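PDB 7B04: nitrite oxidoreductase subunit A, which serves as a molybdopterin oxidoreductase family subunit that holds a molybdenum atom, two MD1 groups and an iron/sulfur cluster. Local coordinates for residues N70-A74 against N312-E316; Q287-M293 against H560-Y566; Q304-N308 against Y525-V529; N565-F571 against I708-C712. All blocks are in the same frame, centred on the assembly; numbering follows the deposited sequence.

Contact 1 of 4, residues N70-A74 against N312-E316; sequences NDTHA and NKMPE. With MD1 (phosphoric acid 4-(2-amino-4-oxo-3,4,5,6,-tetrahydro-pteridin-6-yl)-2-hydroxy-3,4-dimercapto-but-3-en-yl ester guanylate ester), chain C; SF4 (iron/sulfur cluster), chain D.
Loop 70-74 meets the start of helix 314-321 between the iron/sulfur cluster pocket and an MD1 pocket, in a subunit of the molybdopterin oxidoreductase family. The loop belongs to the connection between strands 61-66 and 76-82; 312-316 leaves a short helix at Lys313 and enters helix 314-321, with Glu316 N bonded to Lys313 O at 3.0 Å. The closest CA atoms, those of His73 and Pro315, are 7.4 Å apart. Metal binding comes first: Asp71 (chi1 t) binds SF4 FE1 through OD2 at 2.1 Å. The polar contacts to MD1 come from 312-316, where Asn312 ND2 donates to MD1 O1B at 2.9 Å and Lys313 NZ makes at most a weak hydrogen bond to MD1 N8. Packing centres on His73 (chi1 m, chi2 -73°), whose CB points toward 312-316. Pro315 CG covers one face of its imidazole in a CH-pi contact, while Lys313 CA and Glu316 CG stand at the ring edge. Thr72 CG2 meets Lys313 CE at 3.5 Å. Glu316 is chiefly salt-bridged to Arg113, so its link to the histidine is secondary: His73 ND1 donates weakly to Glu316 OE2 at 3.3 Å.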
# COMPACT_ATOMS: atom_id res chain seq x y z
N ASN B 70 -0.23 11.64 6.88
CA ASN B 70 -0.71 12.29 5.65
C ASN B 70 -1.46 11.26 4.82
O ASN B 70 -1.50 11.32 3.59
CB ASN B 70 0.41 12.96 4.83
CG ASN B 70 -0.13 13.86 3.72
OD1 ASN B 70 -1.34 14.00 3.54
ND2 ASN B 70 0.77 14.48 2.97
N ASP B 71 -2.02 10.25 5.48
CA ASP B 71 -2.83 9.25 4.74
C ASP B 71 -4.11 9.92 4.20
O ASP B 71 -4.58 9.55 3.11
CB ASP B 71 -3.16 8.03 5.62
CG ASP B 71 -3.40 6.76 4.82
OD1 ASP B 71 -2.55 6.42 3.99
OD2 ASP B 71 -4.45 6.13 5.05
N THR B 72 -4.63 10.86 4.99
CA THR B 72 -5.91 11.55 4.84
C THR B 72 -7.03 10.78 5.52
O THR B 72 -8.20 11.18 5.44
CB THR B 72 -6.31 11.86 3.38
OG1 THR B 72 -7.29 12.90 3.38
CG2 THR B 72 -6.94 10.66 2.69
N HIS B 73 -6.71 9.67 6.20
CA HIS B 73 -7.70 8.83 6.85
C HIS B 73 -7.63 8.87 8.37
O HIS B 73 -8.68 8.75 9.02
CB HIS B 73 -7.57 7.39 6.35
CG HIS B 73 -7.76 7.27 4.87
ND1 HIS B 73 -8.99 7.39 4.27
CD2 HIS B 73 -6.87 7.06 3.87
CE1 HIS B 73 -8.85 7.25 2.96
NE2 HIS B 73 -7.57 7.05 2.69
N ALA B 74 -6.44 9.04 8.94
CA ALA B 74 -6.25 9.19 10.39
C ALA B 74 -6.98 8.09 11.16
O ALA B 74 -7.78 8.36 12.06
CB ALA B 74 -6.70 10.58 10.85
N ASN B 312 -5.45 4.89 -3.53
CA ASN B 312 -4.98 6.05 -2.79
C ASN B 312 -5.97 6.61 -1.78
O ASN B 312 -5.67 7.63 -1.15
CB ASN B 312 -4.57 7.15 -3.78
CG ASN B 312 -3.42 6.72 -4.67
OD1 ASN B 312 -2.43 6.17 -4.20
ND2 ASN B 312 -3.55 6.96 -5.97
N LYS B 313 -7.13 5.99 -1.61
CA LYS B 313 -8.03 6.28 -0.50
C LYS B 313 -8.64 4.96 -0.04
O LYS B 313 -9.85 4.84 0.17
CB LYS B 313 -9.11 7.31 -0.88
CG LYS B 313 -8.55 8.64 -1.39
CD LYS B 313 -8.61 9.73 -0.33
CE LYS B 313 -7.74 10.93 -0.71
NZ LYS B 313 -6.36 10.54 -1.11
N MET B 314 -7.78 3.95 0.13
CA MET B 314 -8.25 2.57 0.25
C MET B 314 -9.24 2.34 1.39
O MET B 314 -10.23 1.63 1.17
CB MET B 314 -7.04 1.62 0.32
CG MET B 314 -5.89 2.04 1.22
SD MET B 314 -4.50 0.91 1.17
CE MET B 314 -4.08 1.12 -0.54
N PRO B 315 -9.04 2.86 2.62
CA PRO B 315 -10.02 2.54 3.67
C PRO B 315 -11.42 3.06 3.39
O PRO B 315 -12.39 2.50 3.92
CB PRO B 315 -9.42 3.18 4.93
CG PRO B 315 -8.40 4.11 4.45
CD PRO B 315 -7.89 3.60 3.18
N GLU B 316 -11.56 4.07 2.54
CA GLU B 316 -12.88 4.58 2.19
C GLU B 316 -13.29 4.19 0.79
O GLU B 316 -14.35 4.59 0.32
CB GLU B 316 -12.91 6.11 2.30
CG GLU B 316 -12.00 6.71 3.35
CD GLU B 316 -12.59 6.71 4.74
OE1 GLU B 316 -13.69 6.13 4.91
OE2 GLU B 316 -11.98 7.30 5.65
PB MD1 C . -4.01 10.58 -6.84
O3B MD1 C . -2.76 10.91 -7.86
O1B MD1 C . -4.69 9.30 -7.28
O2B MD1 C . -5.00 11.72 -6.88
O3A MD1 C . -3.41 10.40 -5.31
C10 MD1 C . -2.89 11.50 -4.62
C11 MD1 C . -3.20 11.33 -3.10
O11 MD1 C . -3.13 9.76 -2.83
C12 MD1 C . -2.40 12.14 -2.39
S12 MD1 C . -1.99 13.78 -3.05
C13 MD1 C . -1.79 11.85 -0.99
S13 MD1 C . -0.76 13.16 -0.29
C14 MD1 C . -1.92 10.64 -0.23
N15 MD1 C . -1.13 9.54 -1.10
C16 MD1 C . -1.42 8.22 -0.72
C15 MD1 C . -0.37 7.17 -0.66
O14 MD1 C . 0.75 7.42 -0.94
N17 MD1 C . -0.76 5.79 -0.26
C17 MD1 C . -2.22 5.46 0.10
N16 MD1 C . -2.59 4.11 0.50
N18 MD1 C . -3.29 6.53 0.05
C20 MD1 C . -2.93 7.87 -0.34
N8 MD1 C . -3.88 8.91 -0.42
C7 MD1 C . -3.31 10.27 0.22
PA MD1 C . -2.21 9.88 -9.03
O1A MD1 C . -0.82 10.33 -9.43
O2A MD1 C . -2.16 8.49 -8.47
O5' MD1 C . -3.18 9.90 -10.37
C5' MD1 C . -4.32 9.09 -10.39
C4' MD1 C . -4.58 8.53 -11.83
O4' MD1 C . -4.64 9.67 -12.90
C1' MD1 C . -3.80 9.09 -14.07
N9 MD1 C . -3.28 10.16 -14.97
C4 MD1 C . -4.13 10.84 -15.73
N3 MD1 C . -5.61 10.76 -15.89
C2 MD1 C . -6.30 11.65 -16.83
N2 MD1 C . -7.74 11.58 -16.98
N1 MD1 C . -5.54 12.61 -17.59
C6 MD1 C . -4.12 12.68 -17.44
O6 MD1 C . -3.49 13.46 -18.06
C5 MD1 C . -3.41 11.73 -16.46
N7 MD1 C . -2.13 11.59 -16.13
C8 MD1 C . -2.04 10.61 -15.20
C2' MD1 C . -2.85 8.52 -13.44
O2' MD1 C . -2.17 7.55 -14.30
C3' MD1 C . -3.63 7.75 -12.19
O3' MD1 C . -4.20 6.49 -12.66
FE1 SF4 D . -3.32 5.37 6.62
FE2 SF4 D . -2.62 4.39 9.07
FE3 SF4 D . -3.51 2.69 7.12
FE4 SF4 D . -5.26 4.41 8.31
S1 SF4 D . -4.13 2.70 9.30
S2 SF4 D . -5.06 3.99 6.07
S3 SF4 D . -3.91 6.22 8.65
S4 SF4 D . -1.61 3.95 7.08

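Contact 2 of 4, residues Q287-M293 against H560-Y566; sequences QTSDVDM and HTWAGNY. With MD1 (phosphoric acid 4-(2-amino-4-oxo-3,4,5,6,-tetrahydro-pteridin-6-yl)-2-hydroxy-3,4-dimercapto-but-3-en-yl ester guanylate ester), chain C.
A parallel sheet's edge strand may be covered by a loop remote in sequence: here 287-293, extended over 288-291, lies against 560-566, which begins on strand 558-561. Asp290 and His560 have the closest CA atoms, 5.0 Å apart. His560 (chi1 m) leads: its ND1 and Ser289 OG share a hydrogen bond at 3.0 Å, NE2 bonds Ser557 O, and Val291 CG1 lies over the ring face, 3.5 Å from the centroid, as a CH-pi contact. Thr561 N donates to Ser289 O at 3.2 Å, and its CG2 touches Thr288 CG2 at 3.6 Å. Trp562 (chi1 m, chi2 108°) directs CB away, yet its indole end returns, with Asp290 CB over one face and Met293 SD over the opposite face, a Met-aromatic contact 4.3 Å from the six-membered ring centroid. The chain next passes MD1: Ala563 CA is 3.8 Å from S12 and Gly564 CA 3.6 Å from S13, where a CB would clash. Tyr566 (chi1 p) closes the contact, its OH donating to Asp290 OD2 at 2.7 Å. Strand 558-561 is outermost in its five-stranded sheet; His560 and Trp562 make backbone hydrogen bonds to Tyr525 of strand 521-525, and helices 280-283 and 527-530 pack against Thr561.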
# COMPACT_ATOMS: atom_id res chain seq x y z
N GLN B 287 -11.06 26.83 -0.92
CA GLN B 287 -9.79 26.12 -1.00
C GLN B 287 -9.92 24.80 -1.75
O GLN B 287 -9.18 24.53 -2.69
CB GLN B 287 -9.24 25.89 0.41
CG GLN B 287 -7.82 25.37 0.46
CD GLN B 287 -7.37 24.99 1.86
OE1 GLN B 287 -8.19 24.91 2.78
NE2 GLN B 287 -6.08 24.77 2.03
N THR B 288 -10.88 23.97 -1.34
CA THR B 288 -11.04 22.65 -1.95
C THR B 288 -12.47 22.18 -1.76
O THR B 288 -13.02 22.29 -0.66
CB THR B 288 -10.06 21.63 -1.34
OG1 THR B 288 -8.76 21.82 -1.91
CG2 THR B 288 -10.53 20.21 -1.62
N SER B 289 -13.08 21.68 -2.83
CA SER B 289 -14.38 21.02 -2.76
C SER B 289 -14.16 19.52 -2.62
O SER B 289 -13.77 18.85 -3.59
CB SER B 289 -15.21 21.35 -4.00
OG SER B 289 -16.43 20.64 -4.00
N ASP B 290 -14.39 18.99 -1.42
CA ASP B 290 -14.30 17.56 -1.15
C ASP B 290 -15.47 17.17 -0.24
O ASP B 290 -16.24 18.02 0.20
CB ASP B 290 -12.95 17.19 -0.53
CG ASP B 290 -12.62 18.01 0.70
OD1 ASP B 290 -13.43 18.89 1.07
OD2 ASP B 290 -11.56 17.76 1.30
N VAL B 291 -15.59 15.87 0.05
CA VAL B 291 -16.75 15.34 0.75
C VAL B 291 -16.31 14.32 1.79
O VAL B 291 -15.24 13.72 1.70
CB VAL B 291 -17.77 14.69 -0.20
CG1 VAL B 291 -18.34 15.71 -1.17
CG2 VAL B 291 -17.13 13.53 -0.96
N ASP B 292 -17.16 14.14 2.81
CA ASP B 292 -17.07 12.93 3.63
C ASP B 292 -17.44 11.76 2.73
O ASP B 292 -18.58 11.68 2.25
CB ASP B 292 -17.99 13.00 4.84
CG ASP B 292 -17.58 14.06 5.83
OD1 ASP B 292 -16.37 14.36 5.92
OD2 ASP B 292 -18.46 14.60 6.54
N MET B 293 -16.50 10.84 2.52
CA MET B 293 -16.65 9.85 1.46
C MET B 293 -17.78 8.85 1.68
O MET B 293 -18.04 8.05 0.79
CB MET B 293 -15.32 9.12 1.22
CG MET B 293 -14.14 10.07 1.20
SD MET B 293 -12.58 9.30 0.75
CE MET B 293 -13.00 8.59 -0.84
N HIS B 560 -15.30 17.21 -7.30
CA HIS B 560 -14.44 17.18 -6.13
C HIS B 560 -13.04 16.73 -6.48
O HIS B 560 -12.85 15.87 -7.35
CB HIS B 560 -15.03 16.26 -5.05
CG HIS B 560 -16.46 16.55 -4.72
ND1 HIS B 560 -16.84 17.69 -4.04
CD2 HIS B 560 -17.60 15.87 -4.99
CE1 HIS B 560 -18.16 17.69 -3.89
NE2 HIS B 560 -18.64 16.60 -4.46
N THR B 561 -12.06 17.31 -5.80
CA THR B 561 -10.67 16.89 -5.88
C THR B 561 -10.27 16.16 -4.60
O THR B 561 -10.84 16.39 -3.53
CB THR B 561 -9.73 18.08 -6.11
OG1 THR B 561 -8.41 17.59 -6.40
CG2 THR B 561 -9.67 18.97 -4.89
N TRP B 562 -9.29 15.27 -4.73
CA TRP B 562 -8.81 14.48 -3.60
C TRP B 562 -7.31 14.62 -3.48
O TRP B 562 -6.60 14.69 -4.49
CB TRP B 562 -9.19 13.01 -3.74
CG TRP B 562 -10.65 12.80 -3.68
CD1 TRP B 562 -11.48 12.48 -4.71
CD2 TRP B 562 -11.48 12.93 -2.52
NE1 TRP B 562 -12.77 12.38 -4.27
CE2 TRP B 562 -12.80 12.65 -2.92
CE3 TRP B 562 -11.24 13.23 -1.18
CZ2 TRP B 562 -13.87 12.68 -2.04
CZ3 TRP B 562 -12.30 13.26 -0.30
CH2 TRP B 562 -13.60 12.98 -0.73
N ALA B 563 -6.83 14.65 -2.25
CA ALA B 563 -5.44 14.95 -1.98
C ALA B 563 -5.09 14.39 -0.60
O ALA B 563 -5.80 13.54 -0.07
CB ALA B 563 -5.20 16.46 -2.09
N GLY B 564 -3.99 14.87 -0.03
CA GLY B 564 -3.67 14.55 1.34
C GLY B 564 -4.56 15.32 2.29
O GLY B 564 -5.56 15.93 1.92
N ASN B 565 -4.17 15.29 3.57
CA ASN B 565 -4.94 15.94 4.62
C ASN B 565 -4.47 17.38 4.75
O ASN B 565 -3.42 17.66 5.35
CB ASN B 565 -4.81 15.19 5.94
CG ASN B 565 -6.03 15.39 6.82
OD1 ASN B 565 -6.95 16.13 6.47
ND2 ASN B 565 -6.04 14.74 7.98
N TYR B 566 -5.26 18.31 4.21
CA TYR B 566 -4.90 19.72 4.15
C TYR B 566 -5.74 20.61 5.05
O TYR B 566 -5.33 21.74 5.32
CB TYR B 566 -5.09 20.24 2.72
CG TYR B 566 -6.56 20.26 2.35
CD1 TYR B 566 -7.21 19.11 1.93
CD2 TYR B 566 -7.32 21.43 2.48
CE1 TYR B 566 -8.56 19.12 1.63
CE2 TYR B 566 -8.66 21.44 2.18
CZ TYR B 566 -9.28 20.28 1.75
OH TYR B 566 -10.62 20.30 1.46
PB MD1 C . -4.01 10.58 -6.84
O3B MD1 C . -2.76 10.91 -7.86
O1B MD1 C . -4.69 9.30 -7.28
O2B MD1 C . -5.00 11.72 -6.88
O3A MD1 C . -3.41 10.40 -5.31
C10 MD1 C . -2.89 11.50 -4.62
C11 MD1 C . -3.20 11.33 -3.10
O11 MD1 C . -3.13 9.76 -2.83
C12 MD1 C . -2.40 12.14 -2.39
S12 MD1 C . -1.99 13.78 -3.05
C13 MD1 C . -1.79 11.85 -0.99
S13 MD1 C . -0.76 13.16 -0.29
C14 MD1 C . -1.92 10.64 -0.23
N15 MD1 C . -1.13 9.54 -1.10
C16 MD1 C . -1.42 8.22 -0.72
C15 MD1 C . -0.37 7.17 -0.66
O14 MD1 C . 0.75 7.42 -0.94
N17 MD1 C . -0.76 5.79 -0.26
C17 MD1 C . -2.22 5.46 0.10
N16 MD1 C . -2.59 4.11 0.50
N18 MD1 C . -3.29 6.53 0.05
C20 MD1 C . -2.93 7.87 -0.34
N8 MD1 C . -3.88 8.91 -0.42
C7 MD1 C . -3.31 10.27 0.22
PA MD1 C . -2.21 9.88 -9.03
O1A MD1 C . -0.82 10.33 -9.43
O2A MD1 C . -2.16 8.49 -8.47
O5' MD1 C . -3.18 9.90 -10.37
C5' MD1 C . -4.32 9.09 -10.39
C4' MD1 C . -4.58 8.53 -11.83
O4' MD1 C . -4.64 9.67 -12.90
C1' MD1 C . -3.80 9.09 -14.07
N9 MD1 C . -3.28 10.16 -14.97
C4 MD1 C . -4.13 10.84 -15.73
N3 MD1 C . -5.61 10.76 -15.89
C2 MD1 C . -6.30 11.65 -16.83
N2 MD1 C . -7.74 11.58 -16.98
N1 MD1 C . -5.54 12.61 -17.59
C6 MD1 C . -4.12 12.68 -17.44
O6 MD1 C . -3.49 13.46 -18.06
C5 MD1 C . -3.41 11.73 -16.46
N7 MD1 C . -2.13 11.59 -16.13
C8 MD1 C . -2.04 10.61 -15.20
C2' MD1 C . -2.85 8.52 -13.44
O2' MD1 C . -2.17 7.55 -14.30
C3' MD1 C . -3.63 7.75 -12.19
O3' MD1 C . -4.20 6.49 -12.66

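Contact 3 of 4, residues Q304-N308 against Y525-V529; sequences QTGKN and YGEGV. With MD1 (phosphoric acid 4-(2-amino-4-oxo-3,4,5,6,-tetrahydro-pteridin-6-yl)-2-hydroxy-3,4-dimercapto-but-3-en-yl ester guanylate ester), chain C.
The crevice at the carboxyl ends of two adjacent parallel strands is the classic nucleotide site of Rossmann-like folds, and one MD1 occupies it here. Strands 301-304 and 521-525 lie side by side; the strand order 3-2-1-4-5 places a topological switch point between them, as in Rossmann-like folds, and the two turns that follow meet beside the ligand. The closest CA pairs are Gly306-Gly528 at 4.1 Å and Lys307-Gly526 at 4.7 Å. Gly528 N donates to Gly306 O at 2.8 Å. A side chain at Gly528 would strike both Gly306 O and MD1 O4', and one at Gly526 would strike MD1 O2B. Packing fills the flanks: Thr305 CG2 (chi1 t) meets Tyr525 CB at 3.2 Å, and Val529 CG1 (chi1 m) meets Gly306 CA at 3.6 Å. Both turns sit at helix starts, Asn308 being the N-cap of 309-312, and they present backbone NH groups to the phosphate: Asn308 N bonds MD1 O1B at 3.1 Å, and Glu527 N bonds MD1 O2B at 3.0 Å.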
# COMPACT_ATOMS: atom_id res chain seq x y z
N GLN B 304 -14.68 9.43 -12.54
CA GLN B 304 -13.33 9.51 -12.00
C GLN B 304 -12.40 9.86 -13.15
O GLN B 304 -12.33 9.12 -14.13
CB GLN B 304 -12.90 8.18 -11.36
CG GLN B 304 -13.32 7.99 -9.91
CD GLN B 304 -13.56 6.53 -9.56
OE1 GLN B 304 -14.07 5.76 -10.39
NE2 GLN B 304 -13.20 6.13 -8.35
N THR B 305 -11.69 10.99 -13.04
CA THR B 305 -10.87 11.48 -14.15
C THR B 305 -9.37 11.42 -13.88
O THR B 305 -8.63 10.91 -14.71
CB THR B 305 -11.33 12.90 -14.56
OG1 THR B 305 -10.80 13.24 -15.85
CG2 THR B 305 -10.92 13.95 -13.56
N GLY B 306 -8.89 11.94 -12.76
CA GLY B 306 -7.47 11.98 -12.48
C GLY B 306 -7.13 11.35 -11.15
O GLY B 306 -6.17 11.76 -10.48
N LYS B 307 -7.91 10.35 -10.75
CA LYS B 307 -7.69 9.78 -9.41
C LYS B 307 -7.81 8.25 -9.35
O LYS B 307 -8.74 7.71 -9.92
CB LYS B 307 -8.73 10.40 -8.48
CG LYS B 307 -8.93 9.74 -7.14
CD LYS B 307 -8.52 10.62 -6.02
CE LYS B 307 -7.93 9.87 -4.86
NZ LYS B 307 -7.21 10.77 -3.95
N ASN B 308 -6.87 7.61 -8.65
CA ASN B 308 -6.96 6.17 -8.34
C ASN B 308 -7.60 6.06 -6.96
O ASN B 308 -6.89 5.87 -6.00
CB ASN B 308 -5.60 5.51 -8.27
CG ASN B 308 -5.60 4.11 -8.84
OD1 ASN B 308 -6.60 3.43 -8.77
ND2 ASN B 308 -4.50 3.71 -9.42
N TYR B 525 -11.69 13.78 -9.04
CA TYR B 525 -10.39 13.93 -9.65
C TYR B 525 -9.34 14.11 -8.58
O TYR B 525 -9.65 14.31 -7.40
CB TYR B 525 -10.33 15.12 -10.61
CG TYR B 525 -11.08 16.35 -10.19
CD1 TYR B 525 -12.45 16.46 -10.42
CD2 TYR B 525 -10.43 17.43 -9.61
CE1 TYR B 525 -13.13 17.59 -10.06
CE2 TYR B 525 -11.11 18.57 -9.25
CZ TYR B 525 -12.47 18.64 -9.48
OH TYR B 525 -13.14 19.78 -9.12
N GLY B 526 -8.10 14.05 -9.00
CA GLY B 526 -6.97 14.20 -8.11
C GLY B 526 -5.77 14.70 -8.86
O GLY B 526 -5.89 15.42 -9.85
N GLU B 527 -4.60 14.30 -8.39
CA GLU B 527 -3.34 14.78 -8.91
C GLU B 527 -2.87 14.02 -10.13
O GLU B 527 -1.77 14.27 -10.63
CB GLU B 527 -2.29 14.76 -7.79
CG GLU B 527 -2.58 15.84 -6.75
CD GLU B 527 -3.77 15.49 -5.87
OE1 GLU B 527 -3.85 14.34 -5.41
OE2 GLU B 527 -4.64 16.36 -5.68
N GLY B 528 -3.66 13.06 -10.61
CA GLY B 528 -3.44 12.56 -11.95
C GLY B 528 -3.66 13.61 -13.01
O GLY B 528 -3.12 13.50 -14.11
N VAL B 529 -4.45 14.64 -12.69
CA VAL B 529 -4.66 15.77 -13.59
C VAL B 529 -4.18 17.06 -12.93
O VAL B 529 -3.83 18.02 -13.63
CB VAL B 529 -6.14 15.87 -14.00
CG1 VAL B 529 -6.55 14.63 -14.78
CG2 VAL B 529 -7.02 16.06 -12.78
PB MD1 C . -4.01 10.58 -6.84
O3B MD1 C . -2.76 10.91 -7.86
O1B MD1 C . -4.69 9.30 -7.28
O2B MD1 C . -5.00 11.72 -6.88
O3A MD1 C . -3.41 10.40 -5.31
C10 MD1 C . -2.89 11.50 -4.62
C11 MD1 C . -3.20 11.33 -3.10
O11 MD1 C . -3.13 9.76 -2.83
C12 MD1 C . -2.40 12.14 -2.39
S12 MD1 C . -1.99 13.78 -3.05
C13 MD1 C . -1.79 11.85 -0.99
S13 MD1 C . -0.76 13.16 -0.29
C14 MD1 C . -1.92 10.64 -0.23
N15 MD1 C . -1.13 9.54 -1.10
C16 MD1 C . -1.42 8.22 -0.72
C15 MD1 C . -0.37 7.17 -0.66
O14 MD1 C . 0.75 7.42 -0.94
N17 MD1 C . -0.76 5.79 -0.26
C17 MD1 C . -2.22 5.46 0.10
N16 MD1 C . -2.59 4.11 0.50
N18 MD1 C . -3.29 6.53 0.05
C20 MD1 C . -2.93 7.87 -0.34
N8 MD1 C . -3.88 8.91 -0.42
C7 MD1 C . -3.31 10.27 0.22
PA MD1 C . -2.21 9.88 -9.03
O1A MD1 C . -0.82 10.33 -9.43
O2A MD1 C . -2.16 8.49 -8.47
O5' MD1 C . -3.18 9.90 -10.37
C5' MD1 C . -4.32 9.09 -10.39
C4' MD1 C . -4.58 8.53 -11.83
O4' MD1 C . -4.64 9.67 -12.90
C1' MD1 C . -3.80 9.09 -14.07
N9 MD1 C . -3.28 10.16 -14.97
C4 MD1 C . -4.13 10.84 -15.73
N3 MD1 C . -5.61 10.76 -15.89
C2 MD1 C . -6.30 11.65 -16.83
N2 MD1 C . -7.74 11.58 -16.98
N1 MD1 C . -5.54 12.61 -17.59
C6 MD1 C . -4.12 12.68 -17.44
O6 MD1 C . -3.49 13.46 -18.06
C5 MD1 C . -3.41 11.73 -16.46
N7 MD1 C . -2.13 11.59 -16.13
C8 MD1 C . -2.04 10.61 -15.20
C2' MD1 C . -2.85 8.52 -13.44
O2' MD1 C . -2.17 7.55 -14.30
C3' MD1 C . -3.63 7.75 -12.19
O3' MD1 C . -4.20 6.49 -12.66

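Contact 4 of 4, residues N565-F571 against I708-C712; sequences NYKAGNF and ITNSC
Two asparagine side chains bind the backbone of 708-712, Asn565 in very short form: its ND2 (chi1 t) donates to Asn710 O at 2.5 Å, and its OD1 lies 3.3 Å from Cys712 N. The second amide reaches the same run of backbone more loosely, Asn570 ND2 (chi1 m) donating weakly to Ser711 O at 3.5 Å. Within 565-571, Lys567 NZ donates to Tyr566 OH at 2.4 Å, again very short, and both side chains also engage Asp290, the lysine by a salt bridge and the tyrosine by a hydrogen bond.

The backbone of 565-571 is compact: Lys567 (phi/psi -78/73) centres an inverse gamma turn in which Ala568 N bonds Tyr566 O at 2.6 Å, and a 3-10 segment, 568-570, follows. The closest CA pairs are Asn565-Ser711 at 5.8 Å, Lys567-Cys712 at 5.9 Å and Asn570-Asn710 at 7.4 Å. Cys712 (chi1 p) points toward the turn, its SG 3.5 Å from Tyr566 CE1 in an oblique sulfur-aromatic contact, and Lys567 NZ is 3.7 Å from Cys712 CB. Farther out, Phe571 CZ (chi1 m) meets Ile708 CG1 at 3.9 Å, the isoleucine lying at the ring edge. Strand 707-709, outermost in a three-stranded antiparallel sheet, pairs with 716-720, while 565-571 belongs to the loop between strand 558-561 and helix 582-585.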
# COMPACT_ATOMS: atom_id res chain seq x y z
N ASN B 565 -4.17 15.29 3.57
CA ASN B 565 -4.94 15.94 4.62
C ASN B 565 -4.47 17.38 4.75
O ASN B 565 -3.42 17.66 5.35
CB ASN B 565 -4.81 15.19 5.94
CG ASN B 565 -6.03 15.39 6.82
OD1 ASN B 565 -6.95 16.13 6.47
ND2 ASN B 565 -6.04 14.74 7.98
N TYR B 566 -5.26 18.31 4.21
CA TYR B 566 -4.90 19.72 4.15
C TYR B 566 -5.74 20.61 5.05
O TYR B 566 -5.33 21.74 5.32
CB TYR B 566 -5.09 20.24 2.72
CG TYR B 566 -6.56 20.26 2.35
CD1 TYR B 566 -7.21 19.11 1.93
CD2 TYR B 566 -7.32 21.43 2.48
CE1 TYR B 566 -8.56 19.12 1.63
CE2 TYR B 566 -8.66 21.44 2.18
CZ TYR B 566 -9.28 20.28 1.75
OH TYR B 566 -10.62 20.30 1.46
N LYS B 567 -6.89 20.13 5.52
CA LYS B 567 -7.94 21.02 6.00
C LYS B 567 -7.60 21.53 7.40
O LYS B 567 -8.19 21.14 8.41
CB LYS B 567 -9.30 20.33 5.95
CG LYS B 567 -10.47 21.29 6.16
CD LYS B 567 -11.81 20.61 5.95
CE LYS B 567 -12.42 20.98 4.60
NZ LYS B 567 -11.82 20.22 3.49
N ALA B 568 -6.62 22.43 7.44
CA ALA B 568 -6.38 23.19 8.66
C ALA B 568 -7.51 24.18 8.92
O ALA B 568 -7.59 24.73 10.03
CB ALA B 568 -5.04 23.92 8.59
N GLY B 569 -8.37 24.41 7.93
CA GLY B 569 -9.56 25.21 8.09
C GLY B 569 -10.68 24.54 8.85
O GLY B 569 -11.75 25.13 9.00
N ASN B 570 -10.46 23.31 9.32
CA ASN B 570 -11.42 22.69 10.24
C ASN B 570 -11.50 23.47 11.54
O ASN B 570 -12.57 23.55 12.15
CB ASN B 570 -11.04 21.24 10.50
CG ASN B 570 -11.52 20.30 9.42
OD1 ASN B 570 -12.66 20.39 8.97
ND2 ASN B 570 -10.65 19.39 9.00
N PHE B 571 -10.38 24.06 11.97
CA PHE B 571 -10.39 25.00 13.09
C PHE B 571 -10.79 26.36 12.52
O PHE B 571 -10.01 27.32 12.47
CB PHE B 571 -9.03 25.03 13.78
CG PHE B 571 -8.59 23.68 14.29
CD1 PHE B 571 -8.94 23.26 15.57
CD2 PHE B 571 -7.81 22.84 13.51
CE1 PHE B 571 -8.54 22.03 16.04
CE2 PHE B 571 -7.40 21.61 13.98
CZ PHE B 571 -7.77 21.20 15.25
N ILE B 708 -3.82 16.33 18.55
CA ILE B 708 -5.12 16.51 17.90
C ILE B 708 -4.94 16.40 16.39
O ILE B 708 -3.94 16.87 15.85
CB ILE B 708 -5.74 17.87 18.29
CG1 ILE B 708 -7.03 18.13 17.50
CG2 ILE B 708 -4.74 19.00 18.07
CD1 ILE B 708 -8.14 17.18 17.84
N THR B 709 -5.90 15.77 15.73
CA THR B 709 -5.90 15.69 14.27
C THR B 709 -7.34 15.62 13.77
O THR B 709 -8.25 15.23 14.50
CB THR B 709 -5.12 14.48 13.74
OG1 THR B 709 -5.15 14.49 12.31
CG2 THR B 709 -5.74 13.19 14.23
N ASN B 710 -7.51 15.99 12.50
CA ASN B 710 -8.78 15.91 11.81
C ASN B 710 -8.51 15.42 10.40
O ASN B 710 -7.36 15.14 10.03
CB ASN B 710 -9.50 17.27 11.74
CG ASN B 710 -9.57 17.97 13.08
OD1 ASN B 710 -9.90 17.37 14.10
ND2 ASN B 710 -9.26 19.26 13.08
N SER B 711 -9.57 15.27 9.61
CA SER B 711 -9.41 14.85 8.22
C SER B 711 -10.40 15.60 7.35
O SER B 711 -11.36 16.21 7.83
CB SER B 711 -9.58 13.34 8.07
OG SER B 711 -9.54 12.95 6.71
N CYS B 712 -10.15 15.55 6.04
CA CYS B 712 -11.03 16.13 5.04
C CYS B 712 -11.88 15.08 4.34
O CYS B 712 -12.73 15.44 3.52
CB CYS B 712 -10.21 16.91 4.02
SG CYS B 712 -9.06 15.91 3.06

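How the contacts relate
Contacts 1 to 3 illustrate how MD1 is enclosed by segments remote in sequence. Contacts 2 and 3 share the five-stranded parallel sheet, with centres about 12 Å apart; contact 3 is nested within the loop closed by contact 2, and Tyr525 pairs with His560 and Trp562 between them. Contact 1, its centre about 11 Å from that of contact 2, crosses both along the chain, and all three touch the same MD1. Contact 4 opens after contact 3 closes; their centres lie about 21 Å apart without touching. It shares Asn565 and Tyr566 with contact 2 and meets contact 1 through Thr72 O and Ser711 OG, tying the three-stranded sheet to the loops around MD1.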